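Local atomic coordinates of 4,5-DOPA dioxygenase extradiol (Escherichia coli, PDB entry 2PW6), a protein that cleaves the ring of L-DOPA between carbons 4 and 5 in vitro as a zinc-containing extradiol dioxygenase, its physiological substrate being unknown. Residues 111-114 with 115-119; 145-148 with 149-153; 176-179 with 180-183; 243-246 with 247-251. All blocks are in the same frame, centred on the assembly; numbering follows the deposited sequence.

Contact 1: residues 111-114 with 115-119; sequences TLDK and EAWGF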
loop_
_atom_site.group_PDB
_atom_site.type_symbol
_atom_site.label_atom_id
_atom_site.label_comp_id
_atom_site.label_asym_id
_atom_site.label_seq_id
_atom_site.Cartn_x
_atom_site.Cartn_y
_atom_site.Cartn_z
ATOM N N THR A 111 21.032 1.105 9.360
ATOM C CA THR A 111 21.198 1.141 7.930
ATOM C C THR A 111 20.662 2.501 7.447
ATOM O O THR A 111 19.556 2.930 7.830
ATOM C CB THR A 111 20.452 -0.070 7.293
ATOM O OG1 THR A 111 21.044 -1.278 7.794
ATOM C CG2 THR A 111 20.556 -0.108 5.763
ATOM N N LEU A 112 21.460 3.215 6.659
ATOM C CA LEU A 112 21.038 4.530 6.196
ATOM C C LEU A 112 20.714 4.532 4.708
ATOM O O LEU A 112 21.603 4.373 3.877
ATOM C CB LEU A 112 22.074 5.596 6.549
ATOM C CG LEU A 112 21.850 7.038 6.088
ATOM C CD1 LEU A 112 20.999 7.770 7.092
ATOM C CD2 LEU A 112 23.205 7.727 5.948
ATOM N N ASP A 113 19.440 4.691 4.373
ATOM C CA ASP A 113 19.056 4.760 2.971
ATOM C C ASP A 113 19.173 6.197 2.466
ATOM O O ASP A 113 18.923 7.150 3.213
ATOM C CB ASP A 113 17.637 4.234 2.754
ATOM C CG ASP A 113 17.536 2.717 2.882
ATOM O OD1 ASP A 113 18.365 2.095 3.600
ATOM O OD2 ASP A 113 16.605 2.142 2.269
ATOM N N LYS A 114 19.575 6.345 1.202
ATOM C CA LYS A 114 19.553 7.662 0.529
ATOM C C LYS A 114 18.109 8.013 0.179
ATOM O O LYS A 114 17.577 9.024 0.629
ATOM C CB LYS A 114 20.411 7.646 -0.750
ATOM C CG LYS A 114 20.677 9.029 -1.371
ATOM C CD LYS A 114 22.147 9.454 -1.193
ATOM C CE LYS A 114 22.385 10.937 -1.484
ATOM N NZ LYS A 114 22.151 11.788 -0.272
ATOM N N GLU A 115 17.492 7.142 -0.610
ATOM C CA GLU A 115 16.126 7.276 -1.101
ATOM C C GLU A 115 15.093 7.254 0.050
ATOM O O GLU A 115 15.289 6.581 1.074
ATOM C CB GLU A 115 15.871 6.138 -2.116
ATOM C CG GLU A 115 14.818 6.402 -3.231
ATOM C CD GLU A 115 14.825 5.333 -4.366
ATOM O OE1 GLU A 115 13.761 5.102 -5.019
ATOM O OE2 GLU A 115 15.899 4.717 -4.611
ATOM N N ALA A 116 14.007 8.013 -0.117
ATOM C CA ALA A 116 12.842 7.925 0.765
ATOM C C ALA A 116 12.151 6.557 0.612
ATOM O O ALA A 116 12.229 5.951 -0.432
ATOM C CB ALA A 116 11.871 9.064 0.453
ATOM N N TRP A 117 11.502 6.046 1.654
ATOM C CA TRP A 117 10.560 4.914 1.468
ATOM C C TRP A 117 9.176 5.442 1.147
ATOM O O TRP A 117 8.750 6.442 1.710
ATOM C CB TRP A 117 10.450 4.083 2.745
ATOM C CG TRP A 117 11.756 3.635 3.310
ATOM C CD1 TRP A 117 12.865 3.171 2.598
ATOM C CD2 TRP A 117 12.119 3.596 4.682
ATOM N NE1 TRP A 117 13.872 2.852 3.471
ATOM C CE2 TRP A 117 13.449 3.116 4.752
ATOM C CE3 TRP A 117 11.469 3.943 5.866
ATOM C CZ2 TRP A 117 14.101 2.949 5.954
ATOM C CZ3 TRP A 117 12.120 3.776 7.048
ATOM C CH2 TRP A 117 13.406 3.276 7.098
ATOM N N GLY A 118 8.443 4.779 0.273
ATOM C CA GLY A 118 7.052 5.182 0.052
ATOM C C GLY A 118 6.273 5.242 1.366
ATOM O O GLY A 118 6.515 4.464 2.298
ATOM N N PHE A 119 5.357 6.203 1.455
ATOM C CA PHE A 119 4.457 6.317 2.590
ATOM C C PHE A 119 3.249 5.413 2.353
ATOM O O PHE A 119 2.627 5.482 1.297
ATOM C CB PHE A 119 3.996 7.772 2.761
ATOM C CG PHE A 119 5.076 8.703 3.257
ATOM C CD1 PHE A 119 5.259 8.915 4.618
ATOM C CD2 PHE A 119 5.917 9.351 2.363
ATOM C CE1 PHE A 119 6.249 9.764 5.092
ATOM C CE2 PHE A 119 6.935 10.208 2.828
ATOM C CZ PHE A 119 7.093 10.403 4.192
#
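The loop that leaves edge strand 110-113 of the large mixed sheet and runs to helix 121-130 is pinned at its start by one side-chain bond, between Asp-113, the last residue of the strand, and Trp-117. The indole N-H does the work: NE1 of Trp-117 gives its proton to OD2 of Asp-113 over 3.1 Å, and the bond is nearly straight at 164°. The oxygen sits at the rim of the indole and in its plane, where the N-H points. On the acid side the approach is different, since the donor comes from well above the carboxylate plane. The two flat groups stand nearly perpendicular, 81° apart, and meet edge on from the ring's side. Asp-113 reaches the indole because its CG lies beside its own backbone N, opposite the carbonyl carbon, which brings the acid to the Trp-117 side of the strand end; its CB comes within 3.7 Å of the carbonyl O of Glu-115. Around this pair, strand 63-66 holds Asp-113 by backbone pairing with Val-65, while the Trp-117 ring also meets that of Trp-58 and touches Thr-66 and Ser-142. The side chains of Trp-117 and zinc-binding His-57 are about 9 Å apart. A leucine in place of Trp-117 would probably leave the Asp-113 carboxylate without this donor and open a gap beside Trp-58. The backbone of the same residue is held too: O of Trp-117 accepts a hydrogen bond from NE2 of Gln-140.

Contact 2: residues 145-148 with 149-153; sequences SSKP and AAWHF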
loop_
_atom_site.group_PDB
_atom_site.type_symbol
_atom_site.label_atom_id
_atom_site.label_comp_id
_atom_site.label_asym_id
_atom_site.label_seq_id
_atom_site.Cartn_x
_atom_site.Cartn_y
_atom_site.Cartn_z
ATOM N N SER A 145 11.629 -5.632 13.397
ATOM C CA SER A 145 10.924 -6.950 13.501
ATOM C C SER A 145 11.406 -7.885 14.608
ATOM O O SER A 145 10.598 -8.514 15.302
ATOM C CB SER A 145 11.205 -7.766 12.241
ATOM O OG SER A 145 10.283 -7.549 11.244
ATOM N N SER A 146 12.733 -8.024 14.702
ATOM C CA SER A 146 13.377 -9.078 15.478
ATOM C C SER A 146 13.437 -8.760 16.958
ATOM O O SER A 146 13.948 -9.557 17.746
ATOM C CB SER A 146 14.805 -9.316 14.936
ATOM O OG SER A 146 15.608 -8.148 15.118
ATOM N N LYS A 147 12.908 -7.610 17.353
ATOM C CA LYS A 147 13.046 -7.141 18.713
ATOM C C LYS A 147 11.714 -7.187 19.456
ATOM O O LYS A 147 10.677 -6.963 18.839
ATOM C CB LYS A 147 13.607 -5.708 18.724
ATOM C CG LYS A 147 15.046 -5.589 18.220
ATOM C CD LYS A 147 15.990 -6.558 18.980
ATOM C CE LYS A 147 17.443 -6.151 18.845
ATOM N NZ LYS A 147 17.903 -6.261 17.443
ATOM N N PRO A 148 11.747 -7.473 20.784
ATOM C CA PRO A 148 10.525 -7.520 21.570
ATOM C C PRO A 148 10.002 -6.149 21.938
ATOM O O PRO A 148 10.733 -5.153 21.867
ATOM C CB PRO A 148 10.967 -8.270 22.849
ATOM C CG PRO A 148 12.458 -7.875 23.012
ATOM C CD PRO A 148 12.948 -7.833 21.591
ATOM N N ALA A 149 8.751 -6.125 22.397
ATOM C CA ALA A 149 8.012 -4.909 22.731
ATOM C C ALA A 149 8.727 -3.928 23.672
ATOM O O ALA A 149 8.551 -2.699 23.535
ATOM C CB ALA A 149 6.627 -5.276 23.315
ATOM N N ALA A 150 9.448 -4.486 24.653
ATOM C CA ALA A 150 10.196 -3.746 25.656
ATOM C C ALA A 150 11.313 -2.895 24.996
ATOM O O ALA A 150 11.557 -1.752 25.373
ATOM C CB ALA A 150 10.800 -4.734 26.680
ATOM N N TRP A 151 11.941 -3.488 23.993
ATOM C CA TRP A 151 12.989 -2.887 23.203
ATOM C C TRP A 151 12.455 -1.673 22.408
ATOM O O TRP A 151 13.039 -0.576 22.442
ATOM C CB TRP A 151 13.591 -3.978 22.292
ATOM C CG TRP A 151 14.844 -3.573 21.588
ATOM C CD1 TRP A 151 16.142 -3.826 21.981
ATOM C CD2 TRP A 151 14.932 -2.838 20.354
ATOM N NE1 TRP A 151 17.023 -3.302 21.055
ATOM C CE2 TRP A 151 16.310 -2.692 20.050
ATOM C CE3 TRP A 151 13.977 -2.297 19.472
ATOM C CZ2 TRP A 151 16.758 -2.026 18.901
ATOM C CZ3 TRP A 151 14.423 -1.641 18.325
ATOM C CH2 TRP A 151 15.809 -1.510 18.054
ATOM N N HIS A 152 11.332 -1.860 21.717
ATOM C CA HIS A 152 10.649 -0.753 21.058
ATOM C C HIS A 152 10.233 0.342 22.012
ATOM O O HIS A 152 10.305 1.518 21.652
ATOM C CB HIS A 152 9.477 -1.264 20.256
ATOM C CG HIS A 152 9.876 -2.311 19.264
ATOM N ND1 HIS A 152 10.554 -2.005 18.109
ATOM C CD2 HIS A 152 9.753 -3.663 19.287
ATOM C CE1 HIS A 152 10.791 -3.118 17.435
ATOM N NE2 HIS A 152 10.319 -4.139 18.130
ATOM N N PHE A 153 9.813 -0.022 23.228
ATOM C CA PHE A 153 9.577 0.976 24.289
ATOM C C PHE A 153 10.885 1.712 24.648
ATOM O O PHE A 153 10.891 2.942 24.758
ATOM C CB PHE A 153 8.931 0.344 25.546
ATOM C CG PHE A 153 8.543 1.357 26.626
ATOM C CD1 PHE A 153 7.263 1.887 26.673
ATOM C CD2 PHE A 153 9.460 1.763 27.590
ATOM C CE1 PHE A 153 6.904 2.809 27.661
ATOM C CE2 PHE A 153 9.125 2.703 28.565
ATOM C CZ PHE A 153 7.828 3.217 28.600
#
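Lys-147 lays its aliphatic chain across the indole of Trp-151, a CH-pi contact at the start of helix 149-159. CG stands 3.6 Å from the centroid of the six-membered ring, almost straight above it. CB lies over CE3; the bend at chi2 (-53°) helps keep the chain beyond CG along the ring, CE reaching 3.6 Å from NE1 of Trp-151, and the bend at chi4 then turns NZ toward its salt bridge with Asp-144.

Hydrogen bonding involves two backbone carbonyls. NE2 of His-152 donates to O of Lys-147 over 2.9 Å, bent at 136° and coming from above the carbonyl plane. Pro-148, at the N-cap position, turns its O toward the first turn of the helix and accepts weak bonds from N of Trp-151 (3.0 Å) and N of His-152 (3.4 Å).

Apolar packing is slight: CD of Pro-148 rests 4.0 Å from CB of Trp-151.

Because its NE2 carries the proton given to Lys-147, a neutral His-152 would have ND1 as an acceptor for its partner, the hydroxyl of Tyr-240 in helix 236-243. The imidazole thus links the loop carbonyl to that helix, and bonds at both nitrogens probably fix its rotation.

Contact 3: residues 176-179 with 180-183; sequences VHNL and RTVK. With ZN (zinc ion), chain D.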
loop_
_atom_site.group_PDB
_atom_site.type_symbol
_atom_site.label_atom_id
_atom_site.label_comp_id
_atom_site.label_asym_id
_atom_site.label_seq_id
_atom_site.Cartn_x
_atom_site.Cartn_y
_atom_site.Cartn_z
ATOM N N VAL A 176 -5.672 -1.674 17.535
ATOM C CA VAL A 176 -6.439 -2.872 17.123
ATOM C C VAL A 176 -6.430 -3.007 15.620
ATOM O O VAL A 176 -6.862 -2.087 14.890
ATOM C CB VAL A 176 -7.973 -2.897 17.600
ATOM C CG1 VAL A 176 -8.633 -4.223 17.197
ATOM C CG2 VAL A 176 -8.112 -2.648 19.097
ATOM N N HIS A 177 -5.975 -4.164 15.140
ATOM C CA HIS A 177 -5.718 -4.258 13.729
ATOM C C HIS A 177 -5.717 -5.678 13.227
ATOM O O HIS A 177 -4.654 -6.300 13.059
ATOM C CB HIS A 177 -4.382 -3.540 13.361
ATOM C CG HIS A 177 -4.126 -3.482 11.886
ATOM N ND1 HIS A 177 -3.718 -4.590 11.155
ATOM C CD2 HIS A 177 -4.284 -2.467 10.997
ATOM C CE1 HIS A 177 -3.565 -4.222 9.889
ATOM N NE2 HIS A 177 -3.921 -2.949 9.765
ATOM N N ASN A 178 -6.911 -6.170 12.935
ATOM C CA ASN A 178 -7.089 -7.514 12.417
ATOM C C ASN A 178 -8.000 -7.342 11.232
ATOM O O ASN A 178 -9.174 -7.042 11.412
ATOM C CB ASN A 178 -7.691 -8.451 13.478
ATOM C CG ASN A 178 -7.647 -9.932 13.055
ATOM O OD1 ASN A 178 -7.786 -10.235 11.888
ATOM N ND2 ASN A 178 -7.404 -10.837 14.009
ATOM N N LEU A 179 -7.433 -7.450 10.022
ATOM C CA LEU A 179 -8.185 -7.185 8.773
ATOM C C LEU A 179 -9.031 -8.378 8.335
ATOM O O LEU A 179 -9.874 -8.268 7.455
ATOM C CB LEU A 179 -7.251 -6.694 7.643
ATOM C CG LEU A 179 -6.534 -5.359 7.992
ATOM C CD1 LEU A 179 -5.794 -4.810 6.833
ATOM C CD2 LEU A 179 -7.507 -4.318 8.483
ATOM N N ARG A 180 -8.799 -9.517 8.971
ATOM C CA ARG A 180 -9.683 -10.661 8.826
ATOM C C ARG A 180 -11.026 -10.491 9.539
ATOM O O ARG A 180 -11.936 -11.258 9.275
ATOM C CB ARG A 180 -9.032 -11.896 9.395
ATOM C CG ARG A 180 -7.760 -12.289 8.755
ATOM C CD ARG A 180 -7.115 -13.179 9.761
ATOM N NE ARG A 180 -5.797 -13.580 9.360
ATOM C CZ ARG A 180 -4.842 -13.942 10.204
ATOM N NH1 ARG A 180 -5.056 -13.951 11.529
ATOM N NH2 ARG A 180 -3.666 -14.291 9.700
ATOM N N THR A 181 -11.126 -9.541 10.476
ATOM C CA THR A 181 -12.386 -9.287 11.171
ATOM C C THR A 181 -13.027 -7.987 10.753
ATOM O O THR A 181 -14.072 -7.620 11.286
ATOM C CB THR A 181 -12.220 -9.214 12.689
ATOM O OG1 THR A 181 -11.440 -8.064 13.023
ATOM C CG2 THR A 181 -11.572 -10.481 13.246
ATOM N N VAL A 182 -12.397 -7.260 9.830
ATOM C CA VAL A 182 -12.882 -5.926 9.486
ATOM C C VAL A 182 -14.171 -6.046 8.676
ATOM O O VAL A 182 -14.256 -6.855 7.755
ATOM C CB VAL A 182 -11.776 -5.048 8.805
ATOM C CG1 VAL A 182 -12.369 -3.912 8.041
ATOM C CG2 VAL A 182 -10.838 -4.486 9.876
ATOM N N LYS A 183 -15.185 -5.275 9.062
ATOM C CA LYS A 183 -16.444 -5.269 8.323
ATOM C C LYS A 183 -16.545 -4.014 7.469
ATOM O O LYS A 183 -17.001 -2.961 7.921
ATOM C CB LYS A 183 -17.691 -5.556 9.195
ATOM C CG LYS A 183 -17.856 -4.748 10.452
ATOM C CD LYS A 183 -18.904 -5.402 11.356
ATOM C CE LYS A 183 -19.331 -4.493 12.509
ATOM N NZ LYS A 183 -20.228 -5.237 13.449
HETATM ZN ZN ZN D . -3.016 -6.487 11.472
#
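Directly after the zinc ligand His-177, the chain turns back on itself and Asn-178 meets Arg-180 and Thr-181. His-177 binds a zinc ion through ND1 at 2.0 Å and through its own carbonyl O at 2.3 Å, a different ion from the one held by His-22, His-57 and His-234; its NE2 is hydrogen-bonded to OD1 of Asp-86 of the second subunit. What follows is a type I beta turn from Asn-178 to Thr-181, closed by a weak bond from N of Thr-181 to O of Asn-178, 3.3 Å. An Asx turn overlaps it: OD1 of Asn-178 takes the N-H of Arg-180 in a weak, bent bond (3.2 Å, 131°), while the CB of Arg-180 crowds the same oxygen. The other end of the amide, ND2, is tied to O of Leu-227. Thr-181 places OG1 between its backbone N and carbonyl carbon (chi1 66°), which brings the hydroxyl to 3.0 Å from O of Asn-178 and lets it bond to OG of Ser-262. With a valine at Thr-181, Ser-262 would probably lose its hydroxyl mate, leaving the turn tied to it through a weak bond at O of Asn-178. Leu-179, inside the turn, and Val-182, just after it, lie side by side and point the same way, CD2 against CG2 at 3.6 Å; the same CD2 hangs over the rim of one face of the His-177 imidazole.

Contact 4: residues 243-246 with 247-251; sequences GAWD and GQEPI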
loop_
_atom_site.group_PDB
_atom_site.type_symbol
_atom_site.label_atom_id
_atom_site.label_comp_id
_atom_site.label_asym_id
_atom_site.label_seq_id
_atom_site.Cartn_x
_atom_site.Cartn_y
_atom_site.Cartn_z
ATOM N N GLY A 243 7.352 5.401 25.127
ATOM C CA GLY A 243 8.753 5.402 25.596
ATOM C C GLY A 243 9.274 6.817 25.873
ATOM O O GLY A 243 10.087 7.006 26.763
ATOM N N ALA A 244 8.760 7.794 25.126
ATOM C CA ALA A 244 9.157 9.203 25.183
ATOM C C ALA A 244 8.492 10.055 26.273
ATOM O O ALA A 244 8.815 11.252 26.421
ATOM C CB ALA A 244 8.945 9.858 23.797
ATOM N N TRP A 245 7.562 9.456 27.021
ATOM C CA TRP A 245 6.872 10.148 28.133
ATOM C C TRP A 245 7.778 10.250 29.361
ATOM O O TRP A 245 8.388 9.255 29.767
ATOM C CB TRP A 245 5.594 9.383 28.495
ATOM C CG TRP A 245 4.676 10.057 29.486
ATOM C CD1 TRP A 245 4.231 11.353 29.455
ATOM C CD2 TRP A 245 4.057 9.445 30.625
ATOM N NE1 TRP A 245 3.394 11.589 30.514
ATOM C CE2 TRP A 245 3.272 10.438 31.254
ATOM C CE3 TRP A 245 4.097 8.155 31.181
ATOM C CZ2 TRP A 245 2.517 10.177 32.422
ATOM C CZ3 TRP A 245 3.359 7.897 32.350
ATOM C CH2 TRP A 245 2.574 8.907 32.951
ATOM N N ASP A 246 7.869 11.440 29.952
ATOM C CA ASP A 246 8.739 11.626 31.143
ATOM C C ASP A 246 8.132 11.188 32.504
ATOM O O ASP A 246 8.850 11.134 33.524
ATOM C CB ASP A 246 9.278 13.073 31.225
ATOM C CG ASP A 246 8.175 14.114 31.406
ATOM O OD1 ASP A 246 7.014 13.722 31.657
ATOM O OD2 ASP A 246 8.467 15.332 31.284
ATOM N N GLY A 247 6.828 10.874 32.506
ATOM C CA GLY A 247 6.086 10.580 33.741
ATOM C C GLY A 247 5.294 11.764 34.301
ATOM O O GLY A 247 4.503 11.604 35.234
ATOM N N GLN A 248 5.475 12.944 33.710
ATOM C CA GLN A 248 4.995 14.187 34.302
ATOM C C GLN A 248 4.051 14.968 33.391
ATOM O O GLN A 248 2.949 15.354 33.800
ATOM C CB GLN A 248 6.192 15.075 34.696
ATOM C CG GLN A 248 5.962 15.889 35.963
ATOM C CD GLN A 248 5.701 15.000 37.195
ATOM O OE1 GLN A 248 6.393 13.997 37.423
ATOM N NE2 GLN A 248 4.696 15.370 37.988
ATOM N N GLU A 249 4.495 15.221 32.166
ATOM C CA GLU A 249 3.733 15.998 31.209
ATOM C C GLU A 249 2.369 15.327 30.974
ATOM O O GLU A 249 2.196 14.146 31.292
ATOM C CB GLU A 249 4.549 16.141 29.911
ATOM C CG GLU A 249 4.772 14.819 29.131
ATOM C CD GLU A 249 6.117 14.739 28.409
ATOM O OE1 GLU A 249 6.499 15.695 27.700
ATOM O OE2 GLU A 249 6.788 13.692 28.552
ATOM N N PRO A 250 1.378 16.078 30.467
ATOM C CA PRO A 250 0.105 15.393 30.184
ATOM C C PRO A 250 0.195 14.371 29.049
ATOM O O PRO A 250 1.049 14.489 28.161
ATOM C CB PRO A 250 -0.843 16.534 29.795
ATOM C CG PRO A 250 0.062 17.682 29.399
ATOM C CD PRO A 250 1.324 17.526 30.188
ATOM N N ILE A 251 -0.666 13.360 29.118
ATOM C CA ILE A 251 -0.953 12.462 28.000
ATOM C C ILE A 251 -2.406 12.720 27.604
ATOM O O ILE A 251 -3.306 12.642 28.431
ATOM C CB ILE A 251 -0.763 10.962 28.366
ATOM C CG1 ILE A 251 0.706 10.652 28.666
ATOM C CG2 ILE A 251 -1.285 10.051 27.247
ATOM C CD1 ILE A 251 0.982 9.180 28.971
#
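A tight surface loop links helix 236-243 to strand 251-252, and Trp-245 and Asp-246 fold it around themselves. The indole is sandwiched. CA of Gly-247 stands 3.7 Å from the centroid of the six-membered ring on one face, and CD1 of Ile-251 lies 3.5 Å from that of the five-membered ring on the other. At its edge NE1 donates to O of Glu-249 over 2.9 Å, nearly straight at 173° and in the ring plane. Gly-247 has backbone angles at which a CB would jam against the carbonyl O of Asp-246.

Asp-246 holds its carboxylate in the crowded position between backbone N and carbonyl carbon (chi1 63°), and OD1 there collects two N-H groups: Glu-249 N at 3.0 Å on the syn lone pair, and Gln-248 N at 2.7 Å from above the plane. Glu-249 answers by taking the N-H of Asp-246 on OE2, also at 2.9 Å. The two carboxylates stack only 3.1 Å apart, OD1 to OE2, a strain that these donors and the salt bridge from Arg-163 to Glu-249 OE1 probably ease. The reciprocal Asp-246 and Glu-249 bonds close the loop, and the bond from Gln-248 N to Asp-246 OD1 makes an Asx turn.

Contacts 1, 2 and 4 lie at the surface, whereas contact 3 is partly buried and borders the second subunit. Contact 1 takes in the end of outermost strand 110-113 and contact 4 the start of 251-252, on opposite sides of the chain's centre; each uses an indole N-H, given to a carboxylate in the first and to a backbone carbonyl in the second. Contacts 2 and 4 touch, CE1 of Phe-153 resting 3.7 Å from N of Gly-243, where helix 149-159 packs on helix 236-243. In contact 2 a lysine chain covers one indole face; in contact 4 a glycine backbone and an isoleucine cover both. Contact 3 differs: its polar turn immediately follows a metal ligand and is without aromatic stacking between its segments.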